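Local coordinates for exopolygalacturonase (Yersinia enterocolitica, PDB 2UVF), which hydrolyses pectic polygalacturonate as a family 28 exopolygalacturonase, with digalacturonic acid bound in the pocket of its beta-helix, at residues 298-312 and 321-333. Residues are numbered along the deposited sequence; the frame is centred on the assembly and turned at random.
Sequences NSKVHEDGILAKNQV and DLKNAYGQRRSSL
Two bonds from the side-chain amide of Q311 grip S331. The backbone N of S331 donates to Q311 OE1 at 2.8 Å, tilted out of the carbonyl plane, while Q311 NE2 donates to S331 OG at 3.0 Å with the hydroxyl lying in the amide plane. Beyond CG the Q311 chain runs extended (chi2 178°), which carries the amide across to the extended residues 330-331 that follow helix 322-328. Both amide atoms are thereby engaged, and S331 OG is bonded as well to A242 O.

Packing gathers around the Y326 ring and V312. N298 CA lies over one face of the ring, a CH-pi contact 3.7 Å from the centroid, and a guanidinium nitrogen, R330 NH2, sits above the opposite face, offset toward the rim. V301 approaches the ring obliquely, its CB 3.7 Å from Y326 CE1. V312 splits its two methyls: CG1 meets L322 CD1 at 3.6 Å and also A325 CB, whereas CG2 rests against Y326 CA. A308 CB abuts R330 CD.

R330 is steered within its own segment, where NE donates to Y326 O at 2.8 Å on a lone pair and in the guanidinium plane. Y326 OH bonds to N378. The Q311-S331 pair thus satisfies both ends of a buried amide, and the bond from R330 NH2 to N379, a residue of the glycan pocket, is consistent with a second-shell role for R330.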
ATOM      1  N   ASN A 298     -18.586   5.159  14.793  1.00 35.70           N
ATOM      2  CA  ASN A 298     -19.955   4.906  14.326  1.00 36.29           C
ATOM      3  C   ASN A 298     -20.989   5.834  14.933  1.00 36.21           C
ATOM      4  O   ASN A 298     -21.887   6.273  14.237  1.00 36.06           O
ATOM      5  CB  ASN A 298     -20.386   3.411  14.285  1.00 36.78           C
ATOM      6  CG  ASN A 298     -20.196   2.663  15.589  1.00 36.66           C
ATOM      7  OD1 ASN A 298     -20.343   3.197  16.673  1.00 40.88           O
ATOM      8  ND2 ASN A 298     -19.912   1.388  15.467  1.00 38.53           N
ATOM      9  N   SER A 299     -20.784   6.209  16.193  1.00 36.80           N
ATOM     10  CA  SER A 299     -21.712   7.047  16.947  1.00 37.44           C
ATOM     11  C   SER A 299     -21.572   8.541  16.671  1.00 37.65           C
ATOM     12  O   SER A 299     -22.413   9.325  17.116  1.00 37.70           O
ATOM     13  CB  SER A 299     -21.533   6.792  18.440  1.00 37.50           C
ATOM     14  OG  SER A 299     -20.237   7.179  18.876  1.00 40.40           O
ATOM     15  N   LYS A 300     -20.511   8.919  15.946  1.00 37.37           N
ATOM     16  CA  LYS A 300     -20.221  10.316  15.615  1.00 37.20           C
ATOM     17  C   LYS A 300     -20.331  10.651  14.114  1.00 36.51           C
ATOM     18  O   LYS A 300     -20.209  11.813  13.742  1.00 36.57           O
ATOM     19  CB  LYS A 300     -18.839  10.734  16.153  1.00 37.66           C
ATOM     20  CG  LYS A 300     -18.725  10.828  17.692  1.00 39.28           C
ATOM     21  CD  LYS A 300     -19.599  11.950  18.292  1.00 42.20           C
ATOM     22  CE  LYS A 300     -19.747  11.785  19.814  1.00 42.68           C
ATOM     23  NZ  LYS A 300     -20.489  12.909  20.517  1.00 43.41           N
ATOM     24  N   VAL A 301     -20.564   9.649  13.263  1.00 35.62           N
ATOM     25  CA  VAL A 301     -20.643   9.852  11.805  1.00 35.66           C
ATOM     26  C   VAL A 301     -21.760  10.847  11.391  1.00 36.54           C
ATOM     27  O   VAL A 301     -21.653  11.547  10.389  1.00 36.04           O
ATOM     28  CB  VAL A 301     -20.768   8.482  11.029  1.00 35.75           C
ATOM     29  CG1 VAL A 301     -22.145   7.820  11.255  1.00 34.51           C
ATOM     30  CG2 VAL A 301     -20.465   8.648   9.548  1.00 33.39           C
ATOM     31  N   HIS A 302     -22.827  10.885  12.181  1.00 37.53           N
ATOM     32  CA  HIS A 302     -23.913  11.826  11.984  1.00 38.42           C
ATOM     33  C   HIS A 302     -23.417  13.285  12.063  1.00 38.68           C
ATOM     34  O   HIS A 302     -24.001  14.169  11.442  1.00 38.97           O
ATOM     35  CB  HIS A 302     -25.051  11.541  12.972  1.00 38.62           C
ATOM     36  CG  HIS A 302     -24.742  11.915  14.387  1.00 39.78           C
ATOM     37  ND1 HIS A 302     -24.190  11.031  15.292  1.00 41.72           N
ATOM     38  CD2 HIS A 302     -24.905  13.083  15.053  1.00 40.08           C
ATOM     39  CE1 HIS A 302     -24.034  11.641  16.457  1.00 42.04           C
ATOM     40  NE2 HIS A 302     -24.457  12.887  16.335  1.00 41.32           N
ATOM     41  N   GLU A 303     -22.331  13.512  12.807  1.00 38.85           N
ATOM     42  CA  GLU A 303     -21.650  14.818  12.871  1.00 39.40           C
ATOM     43  C   GLU A 303     -20.516  15.000  11.833  1.00 38.04           C
ATOM     44  O   GLU A 303     -20.327  16.093  11.304  1.00 38.10           O
ATOM     45  CB  GLU A 303     -21.043  15.026  14.257  1.00 39.57           C
ATOM     46  CG  GLU A 303     -22.009  15.077  15.427  1.00 40.81           C
ATOM     47  CD  GLU A 303     -21.283  14.909  16.756  1.00 42.31           C
ATOM     48  OE1 GLU A 303     -20.025  15.013  16.760  1.00 47.34           O
ATOM     49  OE2 GLU A 303     -21.954  14.659  17.793  1.00 46.05           O
ATOM     50  N   ASP A 304     -19.772  13.934  11.548  1.00 36.64           N
ATOM     51  CA  ASP A 304     -18.481  14.059  10.842  1.00 35.36           C
ATOM     52  C   ASP A 304     -18.505  13.790   9.342  1.00 34.93           C
ATOM     53  O   ASP A 304     -17.668  14.306   8.604  1.00 35.10           O
ATOM     54  CB  ASP A 304     -17.430  13.154  11.483  1.00 34.86           C
ATOM     55  CG  ASP A 304     -17.240  13.422  12.941  1.00 33.71           C
ATOM     56  OD1 ASP A 304     -17.364  14.575  13.373  1.00 33.13           O
ATOM     57  OD2 ASP A 304     -16.945  12.472  13.680  1.00 34.37           O
ATOM     58  N   GLY A 305     -19.450  12.976   8.887  1.00 34.16           N
ATOM     59  CA  GLY A 305     -19.411  12.489   7.517  1.00 32.65           C
ATOM     60  C   GLY A 305     -20.023  13.444   6.529  1.00 31.71           C
ATOM     61  O   GLY A 305     -20.674  14.414   6.902  1.00 32.43           O
ATOM     62  N   ILE A 306     -19.788  13.169   5.258  1.00 31.29           N
ATOM     63  CA  ILE A 306     -20.506  13.807   4.171  1.00 31.22           C
ATOM     64  C   ILE A 306     -21.149  12.639   3.409  1.00 32.01           C
ATOM     65  O   ILE A 306     -22.275  12.264   3.725  1.00 32.54           O
ATOM     66  CB  ILE A 306     -19.599  14.680   3.275  1.00 31.25           C
ATOM     67  CG1 ILE A 306     -18.860  15.747   4.104  1.00 30.24           C
ATOM     68  CG2 ILE A 306     -20.407  15.317   2.161  1.00 28.90           C
ATOM     69  CD1 ILE A 306     -17.982  16.705   3.233  1.00 31.14           C
ATOM     70  N   LEU A 307     -20.442  12.039   2.448  1.00 32.36           N
ATOM     71  CA  LEU A 307     -20.891  10.772   1.872  1.00 32.31           C
ATOM     72  C   LEU A 307     -21.080   9.674   2.922  1.00 33.10           C
ATOM     73  O   LEU A 307     -22.038   8.920   2.854  1.00 33.54           O
ATOM     74  CB  LEU A 307     -19.965  10.292   0.768  1.00 31.97           C
ATOM     75  CG  LEU A 307     -20.393   8.967   0.152  1.00 31.01           C
ATOM     76  CD1 LEU A 307     -21.777   9.078  -0.526  1.00 30.08           C
ATOM     77  CD2 LEU A 307     -19.348   8.462  -0.799  1.00 29.41           C
ATOM     78  N   ALA A 308     -20.184   9.608   3.903  1.00 34.00           N
ATOM     79  CA  ALA A 308     -20.237   8.591   4.949  1.00 34.25           C
ATOM     80  C   ALA A 308     -21.407   8.779   5.922  1.00 35.03           C
ATOM     81  O   ALA A 308     -21.960   7.790   6.415  1.00 34.98           O
ATOM     82  CB  ALA A 308     -18.929   8.559   5.712  1.00 34.04           C
ATOM     83  N   LYS A 309     -21.746  10.045   6.220  1.00 35.52           N
ATOM     84  CA  LYS A 309     -22.943  10.407   7.003  1.00 36.04           C
ATOM     85  C   LYS A 309     -24.202   9.851   6.330  1.00 35.64           C
ATOM     86  O   LYS A 309     -24.956   9.106   6.961  1.00 36.40           O
ATOM     87  CB  LYS A 309     -23.062  11.922   7.140  1.00 36.48           C
ATOM     88  CG  LYS A 309     -24.306  12.410   7.862  1.00 38.83           C
ATOM     89  CD  LYS A 309     -24.349  13.927   7.848  1.00 43.15           C
ATOM     90  CE  LYS A 309     -25.484  14.491   8.689  1.00 44.95           C
ATOM     91  NZ  LYS A 309     -25.205  15.936   9.066  1.00 48.08           N
ATOM     92  N   ASN A 310     -24.375  10.187   5.047  1.00 34.58           N
ATOM     93  CA  ASN A 310     -25.552   9.876   4.253  1.00 33.78           C
ATOM     94  C   ASN A 310     -25.780   8.394   3.997  1.00 33.73           C
ATOM     95  O   ASN A 310     -26.916   7.921   4.029  1.00 33.06           O
ATOM     96  CB  ASN A 310     -25.503  10.649   2.929  1.00 33.91           C
ATOM     97  CG  ASN A 310     -25.587  12.172   3.125  1.00 34.45           C
ATOM     98  OD1 ASN A 310     -25.861  12.654   4.221  1.00 34.90           O
ATOM     99  ND2 ASN A 310     -25.367  12.921   2.057  1.00 33.11           N
ATOM    100  N   GLN A 311     -24.695   7.661   3.747  1.00 33.42           N
ATOM    101  CA  GLN A 311     -24.759   6.213   3.555  1.00 33.10           C
ATOM    102  C   GLN A 311     -25.091   5.454   4.846  1.00 33.33           C
ATOM    103  O   GLN A 311     -25.864   4.482   4.812  1.00 33.10           O
ATOM    104  CB  GLN A 311     -23.468   5.701   2.901  1.00 33.23           C
ATOM    105  CG  GLN A 311     -23.317   6.086   1.431  1.00 31.78           C
ATOM    106  CD  GLN A 311     -22.005   5.602   0.796  1.00 33.01           C
ATOM    107  OE1 GLN A 311     -20.926   5.727   1.384  1.00 34.87           O
ATOM    108  NE2 GLN A 311     -22.095   5.081  -0.420  1.00 30.24           N
ATOM    109  N   VAL A 312     -24.547   5.895   5.988  1.00 33.90           N
ATOM    110  CA  VAL A 312     -24.889   5.266   7.282  1.00 34.50           C
ATOM    111  C   VAL A 312     -26.354   5.556   7.681  1.00 35.87           C
ATOM    112  O   VAL A 312     -27.081   4.648   8.077  1.00 35.97           O
ATOM    113  CB  VAL A 312     -23.866   5.604   8.425  1.00 34.52           C
ATOM    114  CG1 VAL A 312     -24.274   4.998   9.753  1.00 32.45           C
ATOM    115  CG2 VAL A 312     -22.458   5.144   8.041  1.00 33.23           C
ATOM    116  N   ASP A 321     -28.390  -2.265  11.965  1.00 39.27           N
ATOM    117  CA  ASP A 321     -27.942  -1.502  13.112  1.00 39.80           C
ATOM    118  C   ASP A 321     -26.777  -0.605  12.683  1.00 39.63           C
ATOM    119  O   ASP A 321     -26.210  -0.786  11.593  1.00 39.11           O
ATOM    120  CB  ASP A 321     -27.652  -2.358  14.364  1.00 40.16           C
ATOM    121  CG  ASP A 321     -26.629  -3.466  14.136  1.00 41.43           C
ATOM    122  OD1 ASP A 321     -25.621  -3.258  13.436  1.00 41.15           O
ATOM    123  OD2 ASP A 321     -26.827  -4.568  14.710  1.00 42.42           O
ATOM    124  N   LEU A 322     -26.455   0.369  13.526  1.00 39.80           N
ATOM    125  CA  LEU A 322     -25.341   1.282  13.316  1.00 39.41           C
ATOM    126  C   LEU A 322     -24.012   0.572  13.102  1.00 39.23           C
ATOM    127  O   LEU A 322     -23.311   0.884  12.123  1.00 39.07           O
ATOM    128  CB  LEU A 322     -25.232   2.235  14.503  1.00 40.02           C
ATOM    129  CG  LEU A 322     -24.327   3.458  14.401  1.00 39.34           C
ATOM    130  CD1 LEU A 322     -24.786   4.311  13.272  1.00 40.67           C
ATOM    131  CD2 LEU A 322     -24.421   4.226  15.702  1.00 40.33           C
ATOM    132  N   LYS A 323     -23.667  -0.380  13.984  1.00 39.01           N
ATOM    133  CA  LYS A 323     -22.403  -1.113  13.861  1.00 38.91           C
ATOM    134  C   LYS A 323     -22.173  -1.615  12.424  1.00 37.96           C
ATOM    135  O   LYS A 323     -21.140  -1.308  11.821  1.00 37.57           O
ATOM    136  CB  LYS A 323     -22.275  -2.253  14.877  1.00 39.44           C
ATOM    137  CG  LYS A 323     -21.138  -3.247  14.529  1.00 40.51           C
ATOM    138  CD  LYS A 323     -20.795  -4.234  15.642  1.00 41.07           C
ATOM    139  CE  LYS A 323     -20.057  -5.467  15.094  1.00 42.00           C
ATOM    140  NZ  LYS A 323     -20.953  -6.363  14.281  1.00 43.89           N
ATOM    141  N   ASN A 324     -23.146  -2.359  11.886  1.00 36.49           N
ATOM    142  CA  ASN A 324     -23.068  -2.893  10.528  1.00 35.04           C
ATOM    143  C   ASN A 324     -23.172  -1.849   9.420  1.00 33.85           C
ATOM    144  O   ASN A 324     -22.595  -2.029   8.348  1.00 33.07           O
ATOM    145  CB  ASN A 324     -24.128  -3.991  10.295  1.00 35.25           C
ATOM    146  CG  ASN A 324     -23.728  -5.337  10.886  1.00 35.05           C
ATOM    147  OD1 ASN A 324     -24.533  -5.990  11.561  1.00 36.31           O
ATOM    148  ND2 ASN A 324     -22.487  -5.759  10.640  1.00 29.87           N
ATOM    149  N   ALA A 325     -23.941  -0.791   9.664  1.00 32.83           N
ATOM    150  CA  ALA A 325     -24.133   0.255   8.674  1.00 32.36           C
ATOM    151  C   ALA A 325     -22.820   1.035   8.473  1.00 31.59           C
ATOM    152  O   ALA A 325     -22.400   1.283   7.348  1.00 31.96           O
ATOM    153  CB  ALA A 325     -25.271   1.180   9.081  1.00 31.88           C
ATOM    154  N   TYR A 326     -22.181   1.380   9.579  1.00 31.36           N
ATOM    155  CA  TYR A 326     -20.861   2.003   9.577  1.00 31.52           C
ATOM    156  C   TYR A 326     -19.743   1.091   9.021  1.00 31.50           C
ATOM    157  O   TYR A 326     -18.892   1.550   8.228  1.00 32.63           O
ATOM    158  CB  TYR A 326     -20.531   2.492  10.995  1.00 30.77           C
ATOM    159  CG  TYR A 326     -19.354   3.433  11.069  1.00 30.19           C
ATOM    160  CD1 TYR A 326     -19.481   4.786  10.696  1.00 29.47           C
ATOM    161  CD2 TYR A 326     -18.102   2.975  11.523  1.00 29.60           C
ATOM    162  CE1 TYR A 326     -18.367   5.667  10.775  1.00 29.26           C
ATOM    163  CE2 TYR A 326     -16.997   3.830  11.594  1.00 28.65           C
ATOM    164  CZ  TYR A 326     -17.138   5.165  11.212  1.00 29.70           C
ATOM    165  OH  TYR A 326     -16.056   5.984  11.300  1.00 29.81           O
ATOM    166  N   GLY A 327     -19.758  -0.181   9.418  1.00 30.68           N
ATOM    167  CA  GLY A 327     -18.733  -1.142   9.018  1.00 29.99           C
ATOM    168  C   GLY A 327     -18.783  -1.657   7.587  1.00 29.95           C
ATOM    169  O   GLY A 327     -17.756  -2.117   7.045  1.00 29.43           O
ATOM    170  N   GLN A 328     -19.958  -1.592   6.956  1.00 28.87           N
ATOM    171  CA  GLN A 328     -20.139  -2.236   5.650  1.00 27.75           C
ATOM    172  C   GLN A 328     -20.649  -1.342   4.519  1.00 27.30           C
ATOM    173  O   GLN A 328     -20.423  -1.629   3.351  1.00 26.18           O
ATOM    174  CB  GLN A 328     -21.045  -3.489   5.777  1.00 27.72           C
ATOM    175  CG  GLN A 328     -20.641  -4.504   6.847  1.00 27.86           C
ATOM    176  CD  GLN A 328     -19.214  -5.047   6.675  1.00 24.60           C
ATOM    177  OE1 GLN A 328     -18.564  -5.386   7.639  1.00 27.61           O
ATOM    178  NE2 GLN A 328     -18.745  -5.124   5.456  1.00 26.11           N
ATOM    179  N   ARG A 329     -21.321  -0.259   4.863  1.00 28.13           N
ATOM    180  CA  ARG A 329     -22.115   0.464   3.873  1.00 28.96           C
ATOM    181  C   ARG A 329     -21.558   1.819   3.401  1.00 29.06           C
ATOM    182  O   ARG A 329     -22.205   2.511   2.617  1.00 29.92           O
ATOM    183  CB  ARG A 329     -23.575   0.592   4.351  1.00 29.35           C
ATOM    184  CG  ARG A 329     -24.258  -0.739   4.751  1.00 29.49           C
ATOM    185  CD  ARG A 329     -24.611  -1.575   3.548  1.00 33.05           C
ATOM    186  NE  ARG A 329     -25.315  -0.755   2.567  1.00 35.96           N
ATOM    187  CZ  ARG A 329     -25.345  -1.001   1.265  1.00 40.28           C
ATOM    188  NH1 ARG A 329     -24.704  -2.059   0.759  1.00 40.29           N
ATOM    189  NH2 ARG A 329     -26.021  -0.180   0.461  1.00 43.23           N
ATOM    190  N   ARG A 330     -20.353   2.186   3.835  1.00 29.19           N
ATOM    191  CA  ARG A 330     -19.667   3.377   3.267  1.00 28.75           C
ATOM    192  C   ARG A 330     -18.891   2.963   2.024  1.00 29.04           C
ATOM    193  O   ARG A 330     -18.251   1.919   2.028  1.00 29.03           O
ATOM    194  CB  ARG A 330     -18.699   3.979   4.281  1.00 28.91           C
ATOM    195  CG  ARG A 330     -19.327   4.336   5.597  1.00 27.28           C
ATOM    196  CD  ARG A 330     -18.314   4.915   6.552  1.00 25.99           C
ATOM    197  NE  ARG A 330     -17.662   3.902   7.378  1.00 28.43           N
ATOM    198  CZ  ARG A 330     -16.378   3.939   7.736  1.00 28.83           C
ATOM    199  NH1 ARG A 330     -15.579   4.920   7.300  1.00 29.86           N
ATOM    200  NH2 ARG A 330     -15.885   2.986   8.505  1.00 27.99           N
ATOM    201  N   SER A 331     -18.965   3.764   0.964  1.00 29.00           N
ATOM    202  CA  SER A 331     -18.214   3.507  -0.268  1.00 29.35           C
ATOM    203  C   SER A 331     -16.701   3.752  -0.126  1.00 29.60           C
ATOM    204  O   SER A 331     -16.265   4.839   0.260  1.00 28.82           O
ATOM    205  CB  SER A 331     -18.743   4.382  -1.414  1.00 29.85           C
ATOM    206  OG  SER A 331     -19.897   3.824  -2.055  1.00 29.09           O
ATOM    207  N   SER A 332     -15.914   2.727  -0.442  1.00 29.29           N
ATOM    208  CA  SER A 332     -14.469   2.871  -0.616  1.00 29.65           C
ATOM    209  C   SER A 332     -14.173   3.726  -1.838  1.00 30.00           C
ATOM    210  O   SER A 332     -15.067   4.000  -2.658  1.00 29.87           O
ATOM    211  CB  SER A 332     -13.809   1.503  -0.777  1.00 29.31           C
ATOM    212  OG  SER A 332     -13.794   0.849   0.462  1.00 29.28           O
ATOM    213  N   LEU A 333     -12.931   4.156  -1.973  1.00 29.69           N
ATOM    214  CA  LEU A 333     -12.589   5.021  -3.091  1.00 29.75           C
ATOM    215  C   LEU A 333     -12.467   4.253  -4.416  1.00 29.78           C
ATOM    216  O   LEU A 333     -12.946   4.703  -5.453  1.00 29.77           O
ATOM    217  CB  LEU A 333     -11.313   5.818  -2.776  1.00 29.73           C
ATOM    218  CG  LEU A 333     -11.058   6.984  -3.733  1.00 31.18           C
ATOM    219  CD1 LEU A 333     -11.018   8.329  -2.994  1.00 30.50           C
ATOM    220  CD2 LEU A 333      -9.811   6.723  -4.567  1.00 30.31           C
TER
HETATM  221  O   HOH W   1     -18.862  -0.504  12.880  1.00 39.87           O